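Local atomic coordinates of Es1 family protein (PDB entry 3L3B), a protein that is of unknown function but belongs to the DJ-1/PfpI family and, with its amidotransferase-like domain, may take part in isoprenoid biosynthesis. Residues V45-E50 with V112-Y117; F147-K152 with K169-V174; V163-L168 with V174-G179. One frame throughout, in Å; residues are numbered along the deposited sequence.

Contact 1 lies in the core and contact 2 at the surface; contact 3 is also buried, farther from the middle of the chain. Contact 1 joins helix 41-53 to a central strand of the main sheet by aliphatic packing alone. Contacts 2 and 3 share V174, at the end of the turn that follows helix 160-168: contact 3 sets that helix against V174 and strand 175-176, mostly valine on valine, and contact 2 sets the turn against the end of helix 138-149, where a tyrosine adds a polar tip. A water joins the backbones in contact 3; the one in contact 2 is weakly held by the tyrosine. I113 and V164 link contacts 1 and 3; Y148 and L168 link contacts 2 and 3.

Contact 1: residues V45-E50 with V112-Y117; sequences VLVMLE and VIPGGY
The puckered P114 ring is the only ring that meets V47 here. It turns its outermost corner, CG, to the valine at 4.5 Å from V47 CG2, a loose approach; V28 of strand 24-29 packs against the same proline. The closer touch is between two branched side chains. V47 and V112 point at one another from helix and strand and meet tip to tip, V47 CG1 lying 3.7 Å from V112 CG1. The second methyl of the helix valine completes the fit, V47 CG2 standing 3.9 Å from V112 CG1, so that this one strand methyl is straddled by both branches of V47. In V112 the methyl that is straddled lies opposite the main-chain nitrogen across the CA-CB bond (chi1 -171°), which carries it out from the strand toward the helix. All three residues are buried and wholly apolar at the interface, and only 119 Å² is covered in total, so the union is a small hydrophobic contact between helix and sheet. Beyond P114 the chain leaves the strand through G115 and G116; at the backbone angles of G116 a side chain would collide with the carbonyl O of G115. This turn is held from two directions: E43 OE1 accepts from G115 N, and S160 OG bonds to P114 O. The arrangement fits the DJ-1/PfpI fold, a three-layer alpha/beta/alpha sandwich. Strand 110-113 runs in the middle of the parallel part of the sheet, its V112 bonded through the backbone to strand 24-29 and its I113 to strand 154-157. Helix 41-53 covers one face through V47, while I113 packs against F140 and V144 of helix 138-149. The same helix 41-53 turns V45 to V45 of the second subunit, with L46 against helix 221-238.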
ATOM      1  N   VAL B  45      -2.633   2.527   2.912  1.00  7.11           N
ATOM      2  CA  VAL B  45      -1.842   1.714   3.815  1.00  7.75           C
ATOM      3  C   VAL B  45      -1.491   2.518   5.068  1.00  8.59           C
ATOM      4  O   VAL B  45      -1.589   1.986   6.175  1.00  8.77           O
ATOM      5  CB  VAL B  45      -0.559   1.154   3.142  1.00  7.89           C
ATOM      6  CG1 VAL B  45       0.433   0.558   4.186  1.00  7.40           C
ATOM      7  CG2 VAL B  45      -0.964   0.114   2.102  1.00  8.65           C
ATOM      8  N   LEU B  46      -1.119   3.796   4.897  1.00  8.22           N
ATOM      9  CA  LEU B  46      -0.657   4.613   6.029  1.00  7.95           C
ATOM     10  C   LEU B  46      -1.815   4.975   6.986  1.00  8.48           C
ATOM     11  O   LEU B  46      -1.621   5.061   8.220  1.00  9.33           O
ATOM     12  CB  LEU B  46       0.135   5.829   5.540  1.00  7.73           C
ATOM     13  CG  LEU B  46       1.424   5.583   4.755  1.00 10.31           C
ATOM     14  CD1 LEU B  46       1.960   6.898   4.190  1.00 10.65           C
ATOM     15  CD2 LEU B  46       2.460   4.865   5.591  1.00 11.83           C
ATOM     16  N   VAL B  47      -2.999   5.183   6.416  1.00  8.00           N
ATOM     17  CA  VAL B  47      -4.233   5.352   7.189  1.00  8.84           C
ATOM     18  C   VAL B  47      -4.486   4.080   8.041  1.00  9.57           C
ATOM     19  O   VAL B  47      -4.755   4.177   9.234  1.00 10.26           O
ATOM     20  CB  VAL B  47      -5.415   5.648   6.289  1.00  7.83           C
ATOM     21  CG1 VAL B  47      -6.764   5.302   6.994  1.00  8.25           C
ATOM     22  CG2 VAL B  47      -5.388   7.108   5.851  1.00 10.88           C
ATOM     23  N   MET B  48      -4.392   2.902   7.443  1.00  9.00           N
ATOM     24  CA  MET B  48      -4.617   1.650   8.184  1.00  9.13           C
ATOM     25  C   MET B  48      -3.539   1.385   9.239  1.00  9.86           C
ATOM     26  O   MET B  48      -3.858   0.906  10.322  1.00 10.38           O
ATOM     27  CB  MET B  48      -4.672   0.452   7.231  1.00 10.37           C
ATOM     28  CG  MET B  48      -5.801   0.503   6.255  1.00  9.89           C
ATOM     29  SD  MET B  48      -5.929  -1.012   5.279  1.00 15.08           S
ATOM     30  CE  MET B  48      -4.509  -0.838   4.225  1.00 14.75           C
ATOM     31  N   LEU B  49      -2.277   1.712   8.935  1.00  9.34           N
ATOM     32  CA  LEU B  49      -1.165   1.588   9.899  1.00  9.78           C
ATOM     33  C   LEU B  49      -1.407   2.457  11.132  1.00  9.39           C
ATOM     34  O   LEU B  49      -1.375   1.968  12.256  1.00  9.14           O
ATOM     35  CB  LEU B  49       0.167   1.948   9.230  1.00  9.79           C
ATOM     36  CG  LEU B  49       1.446   2.044  10.050  1.00 10.95           C
ATOM     37  CD1 LEU B  49       1.814   0.696  10.564  1.00  9.53           C
ATOM     38  CD2 LEU B  49       2.573   2.635   9.248  1.00 10.31           C
ATOM     39  N   GLU B  50      -1.703   3.733  10.920  1.00  9.11           N
ATOM     40  CA  GLU B  50      -1.979   4.658  12.028  1.00  9.29           C
ATOM     41  C   GLU B  50      -3.269   4.396  12.797  1.00  8.34           C
ATOM     42  O   GLU B  50      -3.309   4.594  14.002  1.00  8.91           O
ATOM     43  CB  GLU B  50      -1.923   6.103  11.525  1.00 10.18           C
ATOM     44  CG  GLU B  50      -0.510   6.449  11.045  1.00 12.58           C
ATOM     45  CD  GLU B  50       0.483   6.343  12.198  1.00 17.52           C
ATOM     46  OE1 GLU B  50       1.307   5.404  12.194  1.00 21.77           O
ATOM     47  OE2 GLU B  50       0.396   7.152  13.139  1.00 15.54           O
ATOM     48  N   VAL B 112     -12.631   7.252   7.605  1.00 10.41           N
ATOM     49  CA  VAL B 112     -11.491   7.828   6.894  1.00 10.15           C
ATOM     50  C   VAL B 112     -11.611   7.492   5.400  1.00  9.02           C
ATOM     51  O   VAL B 112     -11.992   6.367   5.021  1.00  8.83           O
ATOM     52  CB  VAL B 112     -10.137   7.397   7.492  1.00 10.02           C
ATOM     53  CG1 VAL B 112      -8.994   8.197   6.857  1.00  9.86           C
ATOM     54  CG2 VAL B 112     -10.148   7.612   8.997  1.00 11.49           C
ATOM     55  N   ILE B 113     -11.355   8.504   4.569  1.00  8.71           N
ATOM     56  CA  ILE B 113     -11.353   8.390   3.139  1.00  8.55           C
ATOM     57  C   ILE B 113      -9.961   8.741   2.587  1.00  8.60           C
ATOM     58  O   ILE B 113      -9.638   9.915   2.393  1.00  8.21           O
ATOM     59  CB  ILE B 113     -12.372   9.339   2.503  1.00  7.64           C
ATOM     60  CG1 ILE B 113     -13.709   9.247   3.249  1.00 11.91           C
ATOM     61  CG2 ILE B 113     -12.538   8.970   1.051  1.00  9.87           C
ATOM     62  CD1 ILE B 113     -14.714  10.374   2.944  1.00 10.77           C
ATOM     63  N   PRO B 114      -9.144   7.722   2.283  1.00  8.51           N
ATOM     64  CA  PRO B 114      -7.882   8.018   1.593  1.00  8.01           C
ATOM     65  C   PRO B 114      -8.132   8.730   0.272  1.00  7.99           C
ATOM     66  O   PRO B 114      -9.250   8.711  -0.255  1.00  6.63           O
ATOM     67  CB  PRO B 114      -7.298   6.632   1.350  1.00  8.97           C
ATOM     68  CG  PRO B 114      -7.899   5.749   2.397  1.00  8.89           C
ATOM     69  CD  PRO B 114      -9.258   6.313   2.678  1.00  8.91           C
ATOM     70  N   GLY B 115      -7.112   9.343  -0.317  1.00  9.34           N
ATOM     71  CA  GLY B 115      -7.325  10.008  -1.583  1.00 10.81           C
ATOM     72  C   GLY B 115      -7.060   9.058  -2.745  1.00 12.60           C
ATOM     73  O   GLY B 115      -7.150   7.818  -2.614  1.00 13.11           O
ATOM     74  N   GLY B 116      -6.724   9.677  -3.864  1.00 13.54           N
ATOM     75  CA  GLY B 116      -6.446   8.987  -5.110  1.00 14.09           C
ATOM     76  C   GLY B 116      -7.432   9.535  -6.113  1.00 15.46           C
ATOM     77  O   GLY B 116      -8.559   9.864  -5.760  1.00 13.55           O
ATOM     78  N   TYR B 117      -7.011   9.551  -7.378  1.00 16.57           N
ATOM     79  CA  TYR B 117      -7.774  10.123  -8.465  1.00 17.14           C
ATOM     80  C   TYR B 117      -9.073   9.403  -8.620  1.00 17.35           C
ATOM     81  O   TYR B 117     -10.074  10.002  -9.036  1.00 14.76           O
ATOM     82  CB  TYR B 117      -6.959  10.090  -9.766  1.00 18.63           C
ATOM     83  CG  TYR B 117      -7.549  10.879 -10.917  1.00 25.62           C
ATOM     84  CD1 TYR B 117      -7.444  12.274 -10.960  1.00 29.85           C
ATOM     85  CD2 TYR B 117      -8.238  10.236 -11.953  1.00 29.30           C
ATOM     86  CE1 TYR B 117      -7.996  13.009 -12.019  1.00 34.05           C
ATOM     87  CE2 TYR B 117      -8.793  10.964 -13.017  1.00 33.04           C
ATOM     88  CZ  TYR B 117      -8.662  12.349 -13.040  1.00 34.35           C
ATOM     89  OH  TYR B 117      -9.194  13.081 -14.074  1.00 39.52           O
TER

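Contact 2: residues F147-K152 with K169-V174; sequences FYNAKK and KDIAKV
Y148 reaches from the last turn of helix 138-149 to I171 and A172, from within the Schellman motif that ends this helix: K152 N bonds to F147 O at 3.2 Å and K151 N to Y148 O at 3.0 Å, with K151 at positive phi as the C-prime residue. Beyond CB, the tyrosine CG lies opposite the main-chain nitrogen (chi1 180°), which carries the ring toward I171 and A172. CG rests over L168 of helix 160-168. Next along the ring, CD2 and CE2 meet the end methyl of I171, Y148 CD2 lying 3.8 Å from I171 CD1, and the tyrosine and isoleucine run alongside one another, pointing opposite ways. Farther out, Y148 CZ is 3.9 Å from A172 CB. L168, I171 and A172 all approach from one side of the ring plane, I171 and A172 coming in obliquely. I171 arrives there by an extended chain, with CG1 in the position flanked by both backbone neighbours (chi1 65°), and its CD1 also touches N149 ND2 at 3.9 Å. The phenol oxygen ends the path. Its main partner is OD1 of N207, in a nearby loop, so the polar tip is satisfied while the ring packs on aliphatic groups. A water also lies near Y148 OH and I171 O: it donates a weak bond of 3.4 Å to Y148 OH, and its bond to I171 O is short enough to make its exact position doubtful. At the extreme tip, Y148 OH sits 3.4 Å from the A172 CB methyl.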
ATOM      1  N   PHE B 147     -22.465   9.519   8.540  1.00 10.90           N
ATOM      2  CA  PHE B 147     -21.403   9.781   9.525  1.00 10.45           C
ATOM      3  C   PHE B 147     -21.516  11.238   9.982  1.00  9.91           C
ATOM      4  O   PHE B 147     -21.492  11.514  11.179  1.00 10.05           O
ATOM      5  CB  PHE B 147     -20.013   9.525   8.957  1.00 10.29           C
ATOM      6  CG  PHE B 147     -19.553   8.083   9.096  1.00 10.63           C
ATOM      7  CD1 PHE B 147     -18.987   7.633  10.294  1.00 10.83           C
ATOM      8  CD2 PHE B 147     -19.760   7.190   8.087  1.00  9.95           C
ATOM      9  CE1 PHE B 147     -18.586   6.306  10.454  1.00 13.91           C
ATOM     10  CE2 PHE B 147     -19.374   5.865   8.240  1.00 12.23           C
ATOM     11  CZ  PHE B 147     -18.774   5.436   9.435  1.00 10.81           C
ATOM     12  N   TYR B 148     -21.665  12.156   9.044  1.00  9.50           N
ATOM     13  CA  TYR B 148     -21.743  13.587   9.410  1.00 10.48           C
ATOM     14  C   TYR B 148     -22.954  13.877  10.262  1.00 10.91           C
ATOM     15  O   TYR B 148     -22.859  14.556  11.306  1.00  9.59           O
ATOM     16  CB  TYR B 148     -21.752  14.488   8.179  1.00 11.05           C
ATOM     17  CG  TYR B 148     -21.836  15.934   8.550  1.00 10.11           C
ATOM     18  CD1 TYR B 148     -20.736  16.596   9.054  1.00  9.72           C
ATOM     19  CD2 TYR B 148     -23.037  16.628   8.441  1.00  9.27           C
ATOM     20  CE1 TYR B 148     -20.828  17.926   9.431  1.00  9.79           C
ATOM     21  CE2 TYR B 148     -23.141  17.977   8.814  1.00 10.13           C
ATOM     22  CZ  TYR B 148     -22.023  18.605   9.298  1.00  9.88           C
ATOM     23  OH  TYR B 148     -22.105  19.912   9.709  1.00  9.90           O
ATOM     24  N   ASN B 149     -24.109  13.354   9.869  1.00 11.91           N
ATOM     25  CA  ASN B 149     -25.316  13.628  10.679  1.00 12.11           C
ATOM     26  C   ASN B 149     -25.301  12.939  12.060  1.00 12.27           C
ATOM     27  O   ASN B 149     -25.930  13.412  12.966  1.00 10.25           O
ATOM     28  CB  ASN B 149     -26.584  13.284   9.895  1.00 13.49           C
ATOM     29  CG  ASN B 149     -26.824  14.244   8.741  1.00 14.81           C
ATOM     30  OD1 ASN B 149     -27.241  13.828   7.660  1.00 19.02           O
ATOM     31  ND2 ASN B 149     -26.519  15.532   8.952  1.00 15.03           N
ATOM     32  N   ALA B 150     -24.570  11.830  12.208  1.00 11.94           N
ATOM     33  CA  ALA B 150     -24.345  11.204  13.510  1.00 12.25           C
ATOM     34  C   ALA B 150     -23.175  11.827  14.311  1.00 12.41           C
ATOM     35  O   ALA B 150     -22.810  11.276  15.334  1.00 13.79           O
ATOM     36  CB  ALA B 150     -24.110   9.679  13.342  1.00 12.63           C
ATOM     37  N   LYS B 151     -22.587  12.944  13.867  1.00 11.90           N
ATOM     38  CA  LYS B 151     -21.550  13.676  14.646  1.00 11.05           C
ATOM     39  C   LYS B 151     -20.283  12.852  14.880  1.00 11.58           C
ATOM     40  O   LYS B 151     -19.635  12.937  15.929  1.00 10.46           O
ATOM     41  CB  LYS B 151     -22.127  14.260  15.984  1.00 12.12           C
ATOM     42  N   LYS B 152     -19.926  12.072  13.856  1.00 10.89           N
ATOM     43  CA  LYS B 152     -18.772  11.179  13.877  1.00 11.13           C
ATOM     44  C   LYS B 152     -17.694  11.743  12.969  1.00 10.00           C
ATOM     45  O   LYS B 152     -17.993  12.169  11.856  1.00  9.81           O
ATOM     46  CB  LYS B 152     -19.159   9.781  13.429  1.00 11.06           C
ATOM     47  CG  LYS B 152     -20.019   9.093  14.462  1.00 12.13           C
ATOM     48  CD  LYS B 152     -20.621   7.791  13.978  1.00 14.53           C
ATOM     49  CE  LYS B 152     -21.441   7.202  15.118  1.00 13.69           C
ATOM     50  NZ  LYS B 152     -21.973   5.899  14.804  1.00 18.12           N
ATOM     51  N   LYS B 169     -22.032  20.496   1.110  1.00  9.52           N
ATOM     52  CA  LYS B 169     -22.180  21.939   0.894  1.00 11.26           C
ATOM     53  C   LYS B 169     -23.583  22.500   1.093  1.00 11.15           C
ATOM     54  O   LYS B 169     -23.724  23.674   1.401  1.00  9.73           O
ATOM     55  CB  LYS B 169     -21.699  22.325  -0.506  1.00 12.41           C
ATOM     56  CG  LYS B 169     -22.714  22.073  -1.590  1.00 17.55           C
ATOM     57  CD  LYS B 169     -22.043  22.043  -2.967  1.00 24.79           C
ATOM     58  CE  LYS B 169     -22.267  23.336  -3.760  1.00 26.90           C
ATOM     59  NZ  LYS B 169     -22.040  23.008  -5.230  1.00 27.68           N
ATOM     60  N   ASP B 170     -24.603  21.674   0.892  1.00 11.15           N
ATOM     61  CA  ASP B 170     -25.976  22.131   1.097  1.00 12.85           C
ATOM     62  C   ASP B 170     -26.374  22.201   2.556  1.00 11.55           C
ATOM     63  O   ASP B 170     -27.306  22.869   2.876  1.00 10.94           O
ATOM     64  CB  ASP B 170     -26.967  21.240   0.360  1.00 13.93           C
ATOM     65  CG  ASP B 170     -26.727  21.240  -1.147  1.00 17.90           C
ATOM     66  OD1 ASP B 170     -26.485  22.344  -1.740  1.00 21.49           O
ATOM     67  OD2 ASP B 170     -26.783  20.136  -1.720  1.00 22.18           O
ATOM     68  N   ILE B 171     -25.658  21.509   3.428  1.00 10.86           N
ATOM     69  CA  ILE B 171     -25.984  21.506   4.842  1.00 11.48           C
ATOM     70  C   ILE B 171     -24.859  22.044   5.740  1.00 10.48           C
ATOM     71  O   ILE B 171     -25.091  22.286   6.909  1.00  8.13           O
ATOM     72  CB  ILE B 171     -26.422  20.079   5.321  1.00 12.10           C
ATOM     73  CG1 ILE B 171     -25.273  19.081   5.204  1.00 11.88           C
ATOM     74  CG2 ILE B 171     -27.714  19.612   4.546  1.00 14.91           C
ATOM     75  CD1 ILE B 171     -25.558  17.692   5.833  1.00 14.96           C
ATOM     76  N   ALA B 172     -23.648  22.244   5.193  1.00  9.22           N
ATOM     77  CA  ALA B 172     -22.551  22.767   5.974  1.00  9.41           C
ATOM     78  C   ALA B 172     -21.474  23.437   5.096  1.00  9.05           C
ATOM     79  O   ALA B 172     -21.267  23.044   3.935  1.00 12.03           O
ATOM     80  CB  ALA B 172     -21.916  21.595   6.767  1.00  6.82           C
ATOM     81  N   LYS B 173     -20.736  24.375   5.673  1.00  8.25           N
ATOM     82  CA  LYS B 173     -19.601  25.007   4.995  1.00  8.16           C
ATOM     83  C   LYS B 173     -18.360  24.551   5.769  1.00  9.34           C
ATOM     84  O   LYS B 173     -18.118  25.076   6.846  1.00 10.83           O
ATOM     85  CB  LYS B 173     -19.757  26.531   5.065  1.00  7.74           C
ATOM     86  CG  LYS B 173     -18.516  27.357   4.677  1.00  7.29           C
ATOM     87  CD  LYS B 173     -18.762  28.835   4.464  1.00  8.96           C
ATOM     88  CE  LYS B 173     -19.512  29.145   3.200  1.00 11.22           C
ATOM     89  NZ  LYS B 173     -19.286  30.606   2.836  1.00 12.07           N
ATOM     90  N   VAL B 174     -17.658  23.506   5.323  1.00  9.23           N
ATOM     91  CA  VAL B 174     -16.632  22.910   6.175  1.00  8.78           C
ATOM     92  C   VAL B 174     -15.246  23.360   5.761  1.00  9.30           C
ATOM     93  O   VAL B 174     -15.019  23.772   4.633  1.00  9.78           O
ATOM     94  CB  VAL B 174     -16.694  21.366   6.279  1.00  9.59           C
ATOM     95  CG1 VAL B 174     -18.120  20.839   6.516  1.00  8.93           C
ATOM     96  CG2 VAL B 174     -16.044  20.722   5.069  1.00  8.99           C
TER
HETATM   97  O   HOH W   1     -24.817  21.850   9.368  1.00 10.42           O

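Contact 3: residues V163-L168 with V174-G179; sequences VVVALL and VKVTIG
V174 opens the approach to V165 and L168 with both of its methyls. Its CG2 lies 3.6 Å from V165 CG2, the two side chains running alongside each other with opposite headings, and its CG1 touches L168 CD1 at 4.0 Å, where the side chains cross at nearly a right angle. A water joins the backbones beside them, donating to V165 O and accepting from V174 N, each at 3.1 Å. K175 then points away from the helix and gives its main-chain N to D204 OD1. V176 turns back inward: its CG2 comes 3.6 Å from V165 CG2, so one methyl of the helix valine touches both V174 and V176, two positions apart. With V165 CG1 opposite the main-chain nitrogen (chi1 166°), CG2 falls opposite the carbonyl carbon, facing V174 and V176. T177 opens an ST turn, its OG1 accepting from G179 N at 2.9 Å and 160°. Around this, strand 175-176 pairs in parallel with strand 192-193. Strand 209-212 supplies I209 against L168, V174 and V176, and helix 185-189 packs M189 on V165 and I186 on V176, while helix 138-149 receives L167 through F140 and V144.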
ATOM      1  N   VAL B 163     -14.036  16.497  -2.263  1.00  9.99           N
ATOM      2  CA  VAL B 163     -15.241  15.733  -2.444  1.00 10.38           C
ATOM      3  C   VAL B 163     -16.168  15.800  -1.216  1.00 10.90           C
ATOM      4  O   VAL B 163     -17.398  15.883  -1.381  1.00  9.85           O
ATOM      5  CB  VAL B 163     -14.980  14.287  -2.780  1.00 11.50           C
ATOM      6  CG1 VAL B 163     -16.341  13.551  -3.089  1.00 11.52           C
ATOM      7  CG2 VAL B 163     -13.996  14.193  -3.981  1.00 11.22           C
ATOM      8  N   VAL B 164     -15.565  15.784  -0.020  1.00  9.96           N
ATOM      9  CA  VAL B 164     -16.316  15.904   1.221  1.00  9.89           C
ATOM     10  C   VAL B 164     -16.980  17.274   1.307  1.00  8.79           C
ATOM     11  O   VAL B 164     -18.146  17.360   1.672  1.00  9.30           O
ATOM     12  CB  VAL B 164     -15.447  15.636   2.476  1.00  9.57           C
ATOM     13  CG1 VAL B 164     -16.260  15.970   3.786  1.00  8.63           C
ATOM     14  CG2 VAL B 164     -14.926  14.201   2.485  1.00 11.80           C
ATOM     15  N   VAL B 165     -16.236  18.332   0.980  1.00  7.61           N
ATOM     16  CA  VAL B 165     -16.795  19.687   0.984  1.00  8.40           C
ATOM     17  C   VAL B 165     -18.030  19.725   0.096  1.00  8.95           C
ATOM     18  O   VAL B 165     -19.092  20.169   0.534  1.00  8.08           O
ATOM     19  CB  VAL B 165     -15.731  20.767   0.616  1.00  8.01           C
ATOM     20  CG1 VAL B 165     -16.335  22.086   0.292  1.00  7.78           C
ATOM     21  CG2 VAL B 165     -14.681  20.866   1.765  1.00  8.55           C
ATOM     22  N   ALA B 166     -17.895  19.180  -1.111  1.00  7.95           N
ATOM     23  CA  ALA B 166     -18.961  19.227  -2.112  1.00  8.50           C
ATOM     24  C   ALA B 166     -20.212  18.460  -1.648  1.00  7.53           C
ATOM     25  O   ALA B 166     -21.332  18.950  -1.704  1.00  8.36           O
ATOM     26  CB  ALA B 166     -18.438  18.652  -3.468  1.00  6.82           C
ATOM     27  N   LEU B 167     -20.020  17.257  -1.150  1.00  7.34           N
ATOM     28  CA  LEU B 167     -21.142  16.474  -0.745  1.00  7.46           C
ATOM     29  C   LEU B 167     -21.845  17.057   0.508  1.00  7.26           C
ATOM     30  O   LEU B 167     -23.021  16.773   0.700  1.00  7.10           O
ATOM     31  CB  LEU B 167     -20.762  14.999  -0.571  1.00  8.70           C
ATOM     32  CG  LEU B 167     -19.999  14.513   0.663  1.00  9.97           C
ATOM     33  CD1 LEU B 167     -20.952  14.198   1.839  1.00 11.29           C
ATOM     34  CD2 LEU B 167     -19.116  13.233   0.377  1.00  9.85           C
ATOM     35  N   LEU B 168     -21.134  17.823   1.337  1.00  5.80           N
ATOM     36  CA  LEU B 168     -21.748  18.488   2.519  1.00  8.10           C
ATOM     37  C   LEU B 168     -22.291  19.934   2.279  1.00  8.27           C
ATOM     38  O   LEU B 168     -22.948  20.518   3.148  1.00  7.80           O
ATOM     39  CB  LEU B 168     -20.776  18.473   3.675  1.00  7.31           C
ATOM     40  CG  LEU B 168     -20.460  17.106   4.272  1.00  7.22           C
ATOM     41  CD1 LEU B 168     -19.325  17.208   5.311  1.00  5.72           C
ATOM     42  CD2 LEU B 168     -21.738  16.404   4.839  1.00  8.25           C
ATOM     43  N   VAL B 174     -17.658  23.506   5.323  1.00  9.23           N
ATOM     44  CA  VAL B 174     -16.632  22.910   6.175  1.00  8.78           C
ATOM     45  C   VAL B 174     -15.246  23.360   5.761  1.00  9.30           C
ATOM     46  O   VAL B 174     -15.019  23.772   4.633  1.00  9.78           O
ATOM     47  CB  VAL B 174     -16.694  21.366   6.279  1.00  9.59           C
ATOM     48  CG1 VAL B 174     -18.120  20.839   6.516  1.00  8.93           C
ATOM     49  CG2 VAL B 174     -16.044  20.722   5.069  1.00  8.99           C
ATOM     50  N   LYS B 175     -14.329  23.262   6.706  1.00  9.53           N
ATOM     51  CA  LYS B 175     -12.991  23.788   6.556  1.00  9.22           C
ATOM     52  C   LYS B 175     -12.041  22.622   6.390  1.00  8.36           C
ATOM     53  O   LYS B 175     -12.016  21.747   7.233  1.00  8.80           O
ATOM     54  CB  LYS B 175     -12.634  24.538   7.826  1.00 10.69           C
ATOM     55  CG  LYS B 175     -11.280  25.139   7.868  1.00 11.12           C
ATOM     56  CD  LYS B 175     -11.079  25.949   9.150  1.00 15.34           C
ATOM     57  CE  LYS B 175     -11.156  25.058  10.392  1.00 18.64           C
ATOM     58  NZ  LYS B 175     -10.180  25.431  11.453  1.00 19.01           N
ATOM     59  N   VAL B 176     -11.255  22.660   5.325  1.00  7.20           N
ATOM     60  CA  VAL B 176     -10.268  21.580   5.016  1.00  6.79           C
ATOM     61  C   VAL B 176      -9.000  22.133   4.372  1.00  7.33           C
ATOM     62  O   VAL B 176      -8.967  23.272   3.929  1.00  6.44           O
ATOM     63  CB  VAL B 176     -10.856  20.533   4.042  1.00  6.29           C
ATOM     64  CG1 VAL B 176     -12.130  19.859   4.621  1.00  6.87           C
ATOM     65  CG2 VAL B 176     -11.170  21.137   2.649  1.00  7.12           C
ATOM     66  N   THR B 177      -7.946  21.312   4.322  1.00  7.79           N
ATOM     67  CA  THR B 177      -6.789  21.594   3.412  1.00  8.42           C
ATOM     68  C   THR B 177      -6.705  20.576   2.256  1.00  9.38           C
ATOM     69  O   THR B 177      -7.047  19.400   2.402  1.00  9.45           O
ATOM     70  CB  THR B 177      -5.478  21.538   4.157  1.00  9.22           C
ATOM     71  OG1 THR B 177      -4.422  22.072   3.331  1.00 11.77           O
ATOM     72  CG2 THR B 177      -5.140  20.076   4.494  1.00 10.04           C
ATOM     73  N   ILE B 178      -6.291  21.060   1.086  1.00 10.52           N
ATOM     74  CA  ILE B 178      -5.736  20.223   0.012  1.00 10.48           C
ATOM     75  C   ILE B 178      -4.269  20.594  -0.314  1.00 10.84           C
ATOM     76  O   ILE B 178      -3.748  20.229  -1.367  1.00 11.83           O
ATOM     77  CB  ILE B 178      -6.626  20.236  -1.242  1.00 10.66           C
ATOM     78  CG1 ILE B 178      -6.755  21.643  -1.836  1.00 10.44           C
ATOM     79  CG2 ILE B 178      -7.989  19.647  -0.846  1.00  9.44           C
ATOM     80  CD1 ILE B 178      -7.421  21.696  -3.167  1.00 12.18           C
ATOM     81  N   GLY B 179      -3.616  21.253   0.637  1.00 11.63           N
ATOM     82  CA  GLY B 179      -2.218  21.706   0.489  1.00 11.49           C
ATOM     83  C   GLY B 179      -2.220  23.179   0.183  1.00 11.71           C
ATOM     84  O   GLY B 179      -2.183  24.002   1.085  1.00 11.26           O
TER
HETATM   85  O   HOH W   2     -18.874  22.198   2.826  1.00 11.41           O